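Side-chain contacts in mannan endo-1,6-alpha-mannosidase (Chaetomium thermophilum, PDB 6RY0), which probably cleaves alpha-1,6-mannosidic linkages and is linked to the transfer of GPI-anchored glycoproteins into the fungal cell wall: residues 104-109 / 153-158; 114-119 / 131-136; 322-327 / 371-376; 348-353 / 400-405. All blocks are in the same frame, centred on the assembly; numbering follows the deposited sequence.

Contact 1: 104-109 / 153-158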
# COMPACT_ATOMS: atom_id res chain seq x y z
N GLU A 104 16.64 -8.23 2.30
CA GLU A 104 16.68 -9.60 1.78
C GLU A 104 15.33 -10.00 1.20
O GLU A 104 15.25 -10.59 0.11
CB GLU A 104 17.10 -10.59 2.86
CG GLU A 104 17.11 -12.07 2.49
CD GLU A 104 17.28 -13.03 3.68
OE1 GLU A 104 16.52 -12.99 4.68
OE2 GLU A 104 18.17 -13.87 3.57
N GLY A 105 14.26 -9.71 1.91
CA GLY A 105 12.93 -10.06 1.47
C GLY A 105 12.54 -9.34 0.18
O GLY A 105 12.01 -9.95 -0.76
N MET A 106 12.79 -8.02 0.13
CA MET A 106 12.48 -7.27 -1.08
C MET A 106 13.27 -7.79 -2.28
O MET A 106 12.72 -7.87 -3.37
CB MET A 106 12.71 -5.78 -0.85
CG MET A 106 11.75 -5.19 0.19
SD MET A 106 12.02 -3.46 0.63
CE MET A 106 11.59 -2.63 -0.89
N LEU A 107 14.55 -8.09 -2.10
CA LEU A 107 15.36 -8.53 -3.23
C LEU A 107 15.00 -9.92 -3.68
O LEU A 107 15.16 -10.26 -4.85
CB LEU A 107 16.82 -8.46 -2.86
CG LEU A 107 17.39 -7.05 -2.75
CD1 LEU A 107 18.82 -7.09 -2.27
CD2 LEU A 107 17.30 -6.30 -4.07
N HIS A 108 14.52 -10.78 -2.78
CA HIS A 108 14.27 -12.16 -3.15
C HIS A 108 13.12 -12.29 -4.13
O HIS A 108 13.08 -13.23 -4.90
CB HIS A 108 13.99 -13.00 -1.90
CG HIS A 108 14.03 -14.47 -2.15
ND1 HIS A 108 15.21 -15.17 -2.15
CD2 HIS A 108 13.06 -15.36 -2.43
CE1 HIS A 108 14.96 -16.44 -2.41
NE2 HIS A 108 13.66 -16.59 -2.58
N GLN A 109 12.18 -11.33 -4.09
CA GLN A 109 10.91 -11.45 -4.80
C GLN A 109 10.88 -10.70 -6.15
O GLN A 109 9.82 -10.64 -6.77
CB GLN A 109 9.77 -10.99 -3.90
CG GLN A 109 9.59 -11.92 -2.68
CD GLN A 109 9.24 -13.34 -3.07
OE1 GLN A 109 8.68 -13.58 -4.13
NE2 GLN A 109 9.56 -14.29 -2.21
N PRO A 153 19.34 -5.33 -8.21
CA PRO A 153 18.41 -4.28 -8.64
C PRO A 153 18.28 -3.22 -7.56
O PRO A 153 18.18 -3.53 -6.39
CB PRO A 153 17.12 -5.05 -8.85
CG PRO A 153 17.48 -6.44 -9.04
CD PRO A 153 18.70 -6.64 -8.21
N GLN A 154 18.22 -1.97 -7.98
CA GLN A 154 18.12 -0.84 -7.10
C GLN A 154 16.66 -0.41 -6.92
O GLN A 154 15.81 -0.69 -7.77
CB GLN A 154 18.98 0.30 -7.67
CG GLN A 154 20.47 -0.06 -7.76
CD GLN A 154 21.08 -0.32 -6.41
OE1 GLN A 154 20.95 0.50 -5.50
NE2 GLN A 154 21.71 -1.46 -6.25
N TRP A 155 16.35 0.27 -5.81
CA TRP A 155 14.97 0.54 -5.48
C TRP A 155 14.22 1.34 -6.55
O TRP A 155 13.13 0.97 -6.97
CB TRP A 155 14.84 1.24 -4.12
CG TRP A 155 15.52 0.55 -2.99
CD1 TRP A 155 16.34 1.17 -2.09
CD2 TRP A 155 15.41 -0.83 -2.58
NE1 TRP A 155 16.75 0.27 -1.14
CE2 TRP A 155 16.20 -0.96 -1.42
CE3 TRP A 155 14.74 -1.95 -3.07
CZ2 TRP A 155 16.35 -2.19 -0.78
CZ3 TRP A 155 14.90 -3.16 -2.43
CH2 TRP A 155 15.69 -3.27 -1.30
N LEU A 156 14.80 2.46 -7.00
CA LEU A 156 14.14 3.26 -8.00
C LEU A 156 13.93 2.42 -9.28
O LEU A 156 12.86 2.45 -9.88
CB LEU A 156 14.93 4.52 -8.32
CG LEU A 156 14.39 5.39 -9.47
CD1 LEU A 156 13.02 5.93 -9.17
CD2 LEU A 156 15.34 6.52 -9.77
N ALA A 157 14.96 1.68 -9.69
CA ALA A 157 14.88 0.84 -10.87
C ALA A 157 13.76 -0.19 -10.77
O ALA A 157 13.12 -0.51 -11.77
CB ALA A 157 16.20 0.16 -11.14
N LEU A 158 13.56 -0.75 -9.59
CA LEU A 158 12.47 -1.72 -9.40
C LEU A 158 11.12 -1.05 -9.54
O LEU A 158 10.21 -1.60 -10.19
CB LEU A 158 12.61 -2.40 -8.03
CG LEU A 158 13.74 -3.44 -7.95
CD1 LEU A 158 14.06 -3.74 -6.51
CD2 LEU A 158 13.38 -4.70 -8.73
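The indole of Trp-155 has Met-106 on one side of its plane and Leu-107 on the other, both approaching obliquely. Met-106, modelled in two conformers of which one is described, puts CE 4.1 Å from the centroid of the Trp-155 six-membered ring in an off-centre CH-pi contact, 29° from the ring normal. Its SD follows at 4.6 Å from the same centroid, a Met-aromatic contact. The bend at chi3 (68°) folds the methyl back toward the ring, and Met-106 CB also meets the outer rim, 3.8 Å from Trp-155 CZ3. On the other side of the plane Leu-107 CD2 comes in 4.3 Å from Trp-155 CZ3. The indole N-H is spent elsewhere, on Pro-146 O. In the (alpha/alpha)6 barrel expected of glycoside hydrolase family 76, these residues join the C-terminal end of helix 99-108 to the first turn of helix 155-167, whose N-cap position is held by Gln-154; Ala-140 of helix 127-142 touches both Met-106 and Trp-155. Leu-107 also reaches Pro-153: its CD2 lies 3.7 Å from Pro-153 O, a carbonyl buried here without a hydrogen-bond partner in the model, and 4.4 Å from Pro-153 CD.

Contact 2: 114-119 / 131-136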
# COMPACT_ATOMS: atom_id res chain seq x y z
N ALA A 114 13.63 -8.49 -12.76
CA ALA A 114 13.73 -7.34 -11.86
C ALA A 114 12.52 -6.41 -12.01
O ALA A 114 12.64 -5.19 -12.09
CB ALA A 114 15.04 -6.59 -12.02
N ASP A 115 11.34 -7.02 -11.99
CA ASP A 115 10.09 -6.35 -12.29
C ASP A 115 8.97 -6.79 -11.37
O ASP A 115 7.81 -6.46 -11.61
CB ASP A 115 9.68 -6.54 -13.74
CG ASP A 115 9.43 -7.97 -14.12
OD1 ASP A 115 9.65 -8.85 -13.26
OD2 ASP A 115 9.03 -8.20 -15.28
N TYR A 116 9.29 -7.53 -10.30
CA TYR A 116 8.27 -8.08 -9.40
C TYR A 116 7.24 -8.92 -10.14
O TYR A 116 6.06 -8.95 -9.76
CB TYR A 116 7.67 -7.01 -8.47
CG TYR A 116 8.63 -6.62 -7.38
CD1 TYR A 116 8.99 -7.54 -6.42
CD2 TYR A 116 9.20 -5.37 -7.29
CE1 TYR A 116 9.90 -7.24 -5.42
CE2 TYR A 116 10.11 -5.04 -6.28
CZ TYR A 116 10.46 -5.99 -5.37
OH TYR A 116 11.37 -5.64 -4.40
N GLN A 117 7.70 -9.70 -11.13
CA GLN A 117 6.87 -10.71 -11.77
C GLN A 117 7.53 -12.08 -11.72
O GLN A 117 7.72 -12.73 -12.74
CB GLN A 117 6.54 -10.33 -13.22
CG GLN A 117 5.89 -8.96 -13.29
CD GLN A 117 5.29 -8.67 -14.63
OE1 GLN A 117 4.08 -8.85 -14.82
NE2 GLN A 117 6.11 -8.25 -15.59
N PRO A 118 7.88 -12.55 -10.52
CA PRO A 118 8.44 -13.88 -10.43
C PRO A 118 7.37 -14.92 -10.92
O PRO A 118 6.25 -14.93 -10.50
CB PRO A 118 8.75 -14.02 -8.94
CG PRO A 118 7.79 -13.15 -8.25
CD PRO A 118 7.67 -11.95 -9.20
N PRO A 119 7.71 -15.76 -11.92
CA PRO A 119 6.64 -16.56 -12.55
C PRO A 119 6.13 -17.69 -11.68
O PRO A 119 5.01 -18.20 -11.90
CB PRO A 119 7.32 -17.11 -13.83
CG PRO A 119 8.78 -17.08 -13.54
CD PRO A 119 8.97 -15.84 -12.67
N GLY A 131 1.90 -4.16 -8.11
CA GLY A 131 1.94 -2.77 -7.73
C GLY A 131 2.35 -2.55 -6.31
O GLY A 131 3.13 -1.62 -6.06
N PHE A 132 1.86 -3.36 -5.38
CA PHE A 132 2.25 -3.16 -3.98
C PHE A 132 3.74 -3.37 -3.77
O PHE A 132 4.36 -2.65 -2.99
CB PHE A 132 1.42 -4.03 -3.04
CG PHE A 132 0.21 -3.35 -2.54
CD1 PHE A 132 0.25 -2.60 -1.40
CD2 PHE A 132 -1.00 -3.43 -3.23
CE1 PHE A 132 -0.89 -1.91 -0.94
CE2 PHE A 132 -2.11 -2.73 -2.78
CZ PHE A 132 -2.01 -1.98 -1.63
N TRP A 133 4.34 -4.36 -4.45
CA TRP A 133 5.79 -4.52 -4.38
C TRP A 133 6.49 -3.33 -4.99
O TRP A 133 7.47 -2.83 -4.44
CB TRP A 133 6.21 -5.82 -5.07
CG TRP A 133 5.93 -7.05 -4.27
CD1 TRP A 133 4.88 -7.89 -4.37
CD2 TRP A 133 6.77 -7.58 -3.23
NE1 TRP A 133 5.01 -8.92 -3.45
CE2 TRP A 133 6.17 -8.76 -2.76
CE3 TRP A 133 7.96 -7.15 -2.65
CZ2 TRP A 133 6.74 -9.52 -1.72
CZ3 TRP A 133 8.53 -7.91 -1.64
CH2 TRP A 133 7.92 -9.08 -1.19
N GLY A 134 6.03 -2.84 -6.14
CA GLY A 134 6.59 -1.65 -6.73
C GLY A 134 6.51 -0.45 -5.82
O GLY A 134 7.46 0.35 -5.76
N MET A 135 5.39 -0.29 -5.13
CA MET A 135 5.22 0.80 -4.18
C MET A 135 6.18 0.70 -3.00
O MET A 135 6.67 1.72 -2.53
CB MET A 135 3.76 0.85 -3.73
CG MET A 135 2.85 1.37 -4.83
SD MET A 135 1.13 0.85 -4.65
CE MET A 135 0.80 1.55 -3.05
N SER A 136 6.45 -0.52 -2.52
CA SER A 136 7.44 -0.66 -1.47
C SER A 136 8.85 -0.29 -1.96
O SER A 136 9.60 0.32 -1.21
CB SER A 136 7.41 -2.08 -0.93
OG SER A 136 6.21 -2.26 -0.20
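Tyr-116 lays one face of its ring against Trp-133, and these two residues make up nearly all of the contact. The touching group over the phenol is not the indole but the methylene: Trp-133 CB sits 3.6 Å from the centroid of the Tyr-116 ring, 19° off its normal, in a CH-pi contact. With CG anti to its carbonyl carbon (chi1 -76°), Trp-133 sends the indole past the rim of the tyrosine. The Tyr-116 ring and the five-membered ring of Trp-133 are near parallel, at 21°, yet slid apart until they barely overlap, their centroids 5.0 Å apart. The nearest ring atoms are Tyr-116 CE1 and Trp-133 CE3 at 3.4 Å. Gly-134 adds a smaller patch, its N 4.2 Å from Tyr-116 CD2. The loop carrying the tyrosine is shaped by an Asx turn, Gln-117 N donating to Asp-115 OD1. Leu-158 and Val-162 of helix 155-167 touch Tyr-116, whose hydroxyl bonds Met-106 O. With an alanine here, Trp-133 CB would probably lose its aromatic cover and Met-106 O its hydroxyl partner. In this family 76 fold the Trp-133 side chain lies about 6 Å from that of Asp-129, a calcium-binding residue with no ion modelled here. No hydrogen bond crosses the contact, so loop and helix 127-142 adhere through CH-pi and dispersion forces, while the phenol's polar end anchors the loop to helix 99-108.

Contact 3: 322-327 / 371-376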
# COMPACT_ATOMS: atom_id res chain seq x y z
N THR A 322 -5.48 -5.59 6.48
CA THR A 322 -4.29 -4.75 6.31
C THR A 322 -4.62 -3.32 5.90
O THR A 322 -3.76 -2.44 5.96
CB THR A 322 -3.34 -5.31 5.26
OG1 THR A 322 -3.88 -5.15 3.95
CG2 THR A 322 -3.01 -6.76 5.52
N PHE A 323 -5.85 -3.06 5.43
CA PHE A 323 -6.07 -1.80 4.71
C PHE A 323 -5.90 -0.59 5.60
O PHE A 323 -5.34 0.43 5.19
CB PHE A 323 -7.43 -1.77 4.02
CG PHE A 323 -7.67 -2.79 2.94
CD1 PHE A 323 -6.63 -3.53 2.35
CD2 PHE A 323 -8.96 -3.02 2.48
CE1 PHE A 323 -6.89 -4.46 1.35
CE2 PHE A 323 -9.21 -3.93 1.48
CZ PHE A 323 -8.18 -4.65 0.92
N LYS A 324 -6.42 -0.66 6.84
CA LYS A 324 -6.40 0.52 7.69
C LYS A 324 -4.96 0.93 8.04
O LYS A 324 -4.70 2.11 8.29
CB LYS A 324 -7.32 0.35 8.91
CG LYS A 324 -6.98 -0.83 9.79
CD LYS A 324 -7.92 -0.95 10.99
CE LYS A 324 -9.38 -1.04 10.61
NZ LYS A 324 -10.24 -1.48 11.75
N GLY A 325 -4.01 0.01 8.05
CA GLY A 325 -2.62 0.40 8.23
C GLY A 325 -2.10 1.26 7.10
O GLY A 325 -1.37 2.23 7.30
N TYR A 326 -2.42 0.87 5.86
CA TYR A 326 -2.06 1.68 4.69
C TYR A 326 -2.70 3.05 4.77
O TYR A 326 -2.07 4.07 4.47
CB TYR A 326 -2.48 1.03 3.37
CG TYR A 326 -2.16 -0.43 3.28
CD1 TYR A 326 -1.05 -0.98 3.89
CD2 TYR A 326 -2.98 -1.28 2.57
CE1 TYR A 326 -0.78 -2.34 3.83
CE2 TYR A 326 -2.72 -2.64 2.48
CZ TYR A 326 -1.63 -3.16 3.12
OH TYR A 326 -1.36 -4.52 3.11
N VAL A 327 -3.96 3.11 5.20
CA VAL A 327 -4.66 4.39 5.34
C VAL A 327 -3.84 5.32 6.23
O VAL A 327 -3.59 6.48 5.89
CB VAL A 327 -6.09 4.19 5.86
CG1 VAL A 327 -6.72 5.52 6.16
CG2 VAL A 327 -6.92 3.39 4.89
N PHE A 371 -8.40 -6.20 15.41
CA PHE A 371 -8.78 -5.39 14.27
C PHE A 371 -9.85 -4.36 14.58
O PHE A 371 -9.97 -3.36 13.86
CB PHE A 371 -9.35 -6.30 13.18
CG PHE A 371 -9.71 -5.59 11.90
CD1 PHE A 371 -8.73 -5.01 11.12
CD2 PHE A 371 -11.03 -5.52 11.48
CE1 PHE A 371 -9.05 -4.39 9.93
CE2 PHE A 371 -11.34 -4.91 10.29
CZ PHE A 371 -10.36 -4.32 9.53
N TYR A 372 -10.68 -4.62 15.58
CA TYR A 372 -11.94 -3.89 15.74
C TYR A 372 -11.71 -2.69 16.65
O TYR A 372 -12.20 -2.60 17.80
CB TYR A 372 -13.04 -4.87 16.25
CG TYR A 372 -13.31 -5.97 15.22
CD1 TYR A 372 -12.53 -7.10 15.19
CD2 TYR A 372 -14.30 -5.84 14.27
CE1 TYR A 372 -12.71 -8.09 14.24
CE2 TYR A 372 -14.50 -6.82 13.31
CZ TYR A 372 -13.70 -7.94 13.29
OH TYR A 372 -13.92 -8.89 12.34
N TRP A 373 -10.94 -1.74 16.12
CA TRP A 373 -10.48 -0.62 16.93
C TRP A 373 -11.65 0.24 17.42
O TRP A 373 -11.72 0.61 18.59
CB TRP A 373 -9.48 0.23 16.15
CG TRP A 373 -8.30 -0.50 15.60
CD1 TRP A 373 -7.91 -1.79 15.82
CD2 TRP A 373 -7.34 0.06 14.70
NE1 TRP A 373 -6.77 -2.07 15.10
CE2 TRP A 373 -6.40 -0.95 14.39
CE3 TRP A 373 -7.17 1.32 14.13
CZ2 TRP A 373 -5.31 -0.75 13.55
CZ3 TRP A 373 -6.10 1.53 13.28
CH2 TRP A 373 -5.18 0.49 13.00
N LYS A 374 -12.56 0.56 16.51
CA LYS A 374 -13.69 1.40 16.89
C LYS A 374 -14.48 0.79 18.04
O LYS A 374 -14.95 1.52 18.91
CB LYS A 374 -14.58 1.65 15.69
CG LYS A 374 -15.85 2.49 16.00
CD LYS A 374 -15.60 3.93 16.55
CE LYS A 374 -16.89 4.68 16.85
NZ LYS A 374 -17.62 4.34 18.09
N SER A 375 -14.62 -0.52 18.05
CA SER A 375 -15.40 -1.21 19.09
C SER A 375 -14.85 -1.03 20.47
O SER A 375 -15.56 -1.22 21.45
CB SER A 375 -15.47 -2.72 18.83
OG SER A 375 -14.30 -3.43 19.26
N GLY A 376 -13.57 -0.74 20.58
CA GLY A 376 -12.96 -0.54 21.88
C GLY A 376 -12.52 -1.79 22.62
O GLY A 376 -12.05 -1.67 23.75
O HOH W 1 -11.75 0.15 13.75
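Phe-371 receives Lys-324 twice, on its ring and on its carbonyl. Lys-324 NZ lies over the ring centre, 3.6 Å from the Phe-371 centroid and 13° off the normal, a cation-pi contact, and donates to Phe-371 O at 2.8 Å, meeting it nearly along the C=O axis (168°). A bend at chi3 (56°) turns the lysine's ammonium end out of the line of its chain, and CE comes to 3.4 Å from Phe-371 CE1. Tyr-372, the centre of an inverse gamma turn, starts its side chain away from the helix, and its hydroxyl hydrogen-bonds Asp-384. Trp-373 then returns to the lysine: Lys-324 CD stands 3.5 Å above the centroid of the Trp-373 six-membered ring, almost on its normal, while NZ makes a longer cation-pi contact of 4.5 Å to the five-membered ring centroid. In this helical-barrel fold the contact fastens the loop between helices 342-358 and 389-401 to the first turn of helix 323-337. The buried ammonium also forms a salt bridge with Glu-310, which would offset its charge. Next, Lys-374 N donates to a water that also accepts from Lys-324 NZ at 3.0 Å. Ser-375 OG donates to Tyr-372 O, just ahead of the type I turn. Gly-376 closes that turn, begun at Trp-373, its N bonded to Trp-373 O over 3.0 Å.

Contact 4: 348-353 / 400-405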
# COMPACT_ATOMS: atom_id res chain seq x y z
N VAL A 348 -7.11 13.21 13.46
CA VAL A 348 -7.94 12.05 13.25
C VAL A 348 -7.08 10.76 13.25
O VAL A 348 -7.46 9.73 13.80
CB VAL A 348 -8.71 12.27 11.93
CG1 VAL A 348 -9.57 11.11 11.61
CG2 VAL A 348 -9.52 13.60 11.98
N LEU A 349 -5.89 10.82 12.66
CA LEU A 349 -4.99 9.69 12.78
C LEU A 349 -4.63 9.45 14.25
O LEU A 349 -4.47 8.30 14.67
CB LEU A 349 -3.74 9.84 11.93
CG LEU A 349 -3.98 9.94 10.42
CD1 LEU A 349 -2.65 9.97 9.70
CD2 LEU A 349 -4.89 8.83 9.90
N ARG A 350 -4.49 10.51 15.02
CA ARG A 350 -4.19 10.33 16.43
C ARG A 350 -5.32 9.60 17.16
O ARG A 350 -5.05 8.66 17.92
CB ARG A 350 -3.91 11.69 17.08
CG ARG A 350 -3.84 11.68 18.58
CD ARG A 350 -2.59 11.01 19.04
NE ARG A 350 -2.69 10.73 20.48
CZ ARG A 350 -1.67 10.35 21.22
NH1 ARG A 350 -0.45 10.30 20.67
NH2 ARG A 350 -1.89 10.03 22.48
N THR A 351 -6.57 10.03 17.00
CA THR A 351 -7.64 9.33 17.68
C THR A 351 -7.77 7.88 17.19
O THR A 351 -8.11 6.97 17.95
CB THR A 351 -8.99 10.06 17.60
OG1 THR A 351 -9.25 10.44 16.25
CG2 THR A 351 -8.94 11.33 18.45
N SER A 352 -7.50 7.65 15.91
CA SER A 352 -7.60 6.31 15.36
C SER A 352 -6.50 5.43 15.95
O SER A 352 -6.77 4.28 16.33
CB SER A 352 -7.56 6.39 13.83
OG SER A 352 -7.75 5.15 13.23
N ALA A 353 -5.27 5.93 16.04
CA ALA A 353 -4.18 5.18 16.64
C ALA A 353 -4.40 4.96 18.15
O ALA A 353 -4.02 3.92 18.66
CB ALA A 353 -2.86 5.89 16.43
N SER A 400 3.58 3.89 14.32
CA SER A 400 4.78 4.49 13.76
C SER A 400 4.48 5.82 13.10
O SER A 400 5.24 6.79 13.20
CB SER A 400 5.46 3.57 12.73
OG SER A 400 5.80 2.33 13.30
N SER A 401 3.36 5.88 12.39
CA SER A 401 3.03 7.08 11.65
C SER A 401 2.67 8.26 12.56
O SER A 401 2.67 9.41 12.09
CB SER A 401 1.94 6.80 10.63
OG SER A 401 2.46 5.96 9.61
N LEU A 402 2.45 8.02 13.87
CA LEU A 402 2.32 9.13 14.81
C LEU A 402 3.59 9.98 14.86
O LEU A 402 3.54 11.08 15.36
CB LEU A 402 2.01 8.62 16.22
CG LEU A 402 0.65 7.97 16.39
CD1 LEU A 402 0.55 7.41 17.78
CD2 LEU A 402 -0.51 8.93 16.10
N LEU A 403 4.71 9.46 14.36
CA LEU A 403 5.96 10.18 14.35
C LEU A 403 6.19 10.99 13.08
O LEU A 403 7.27 11.53 12.88
CB LEU A 403 7.13 9.23 14.60
CG LEU A 403 7.05 8.46 15.93
CD1 LEU A 403 8.04 7.29 15.92
CD2 LEU A 403 7.28 9.38 17.11
N ILE A 404 5.18 11.11 12.22
CA ILE A 404 5.37 11.76 10.93
C ILE A 404 5.87 13.21 11.09
O ILE A 404 6.63 13.65 10.26
CB ILE A 404 4.09 11.67 10.07
CG1 ILE A 404 4.37 12.01 8.60
CG2 ILE A 404 2.97 12.54 10.60
CD1 ILE A 404 5.09 10.92 7.86
N GLU A 405 5.47 13.92 12.13
CA GLU A 405 5.88 15.32 12.30
C GLU A 405 7.39 15.45 12.41
O GLU A 405 7.94 16.52 12.16
CB GLU A 405 5.19 15.95 13.54
CG GLU A 405 5.47 15.19 14.92
CD GLU A 405 4.85 15.87 16.17
OE1 GLU A 405 4.01 15.23 16.85
OE2 GLU A 405 5.24 17.03 16.47
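Arg-350 and Leu-402 mark the closest passage of the two backbones, with 6.8 Å between their CA atoms. Segment 348-353 is regular helix throughout, as in the bond from Ala-353 N to Leu-349 O. Segment 400-405, in contrast, continues from helix 389-401 into a type I beta turn from Ser-401 to Ile-404, closed by Ile-404 N donating to Ser-401 O over 3.0 Å, and passes into a short 3-10 segment. Leu-402 sits on this bend. Its CG lies anti to the carbonyl carbon (chi1 -67°), and the branched end brings both methyls onto the flank of the helix. CD2 does most of the touching: it is 3.9 Å from Ala-353 CB, 4.0 Å from Arg-350 CA and 4.3 Å from Leu-349 O. CD1 shares the alanine methyl, 4.0 Å from Ala-353 CB. Arg-350 runs across the leucine at about a right angle and contributes its aliphatic part, CD being 4.2 Å from Leu-402 CD2. Its guanidinium is engaged elsewhere, in salt bridges with Glu-354 and Asp-31 and a bond to Ile-30 O near the N terminus. A serine in place of Leu-402 is likely to open a gap against Ala-353 and leave the aliphatic arm of Arg-350 without its apolar neighbour. Remote from the calcium sites, this is apolar packing of the turn that follows helix 389-401 against the flank of helix 342-358, in the all-alpha family 76 fold.

From the N terminus, contact 1 opens on helix 99-108 and closes at the start of helix 155-167. Contact 2 is nested inside that loop, joining 114-119 to helix 127-142, so three successive helices are tied together; the two contacts also touch where Leu-158 packs against Ala-114. Contact 3 opens later, on helix 323-337, and contact 4 on helix 342-358 before contact 3 closes at 371-376; contact 4 closes last, at 400-405, so these two cross. They touch where Trp-373 meets Ser-352. Although contacts 2 and 3 lie on opposite sides of the chain's centre, the two touch where Phe-132 meets Tyr-326.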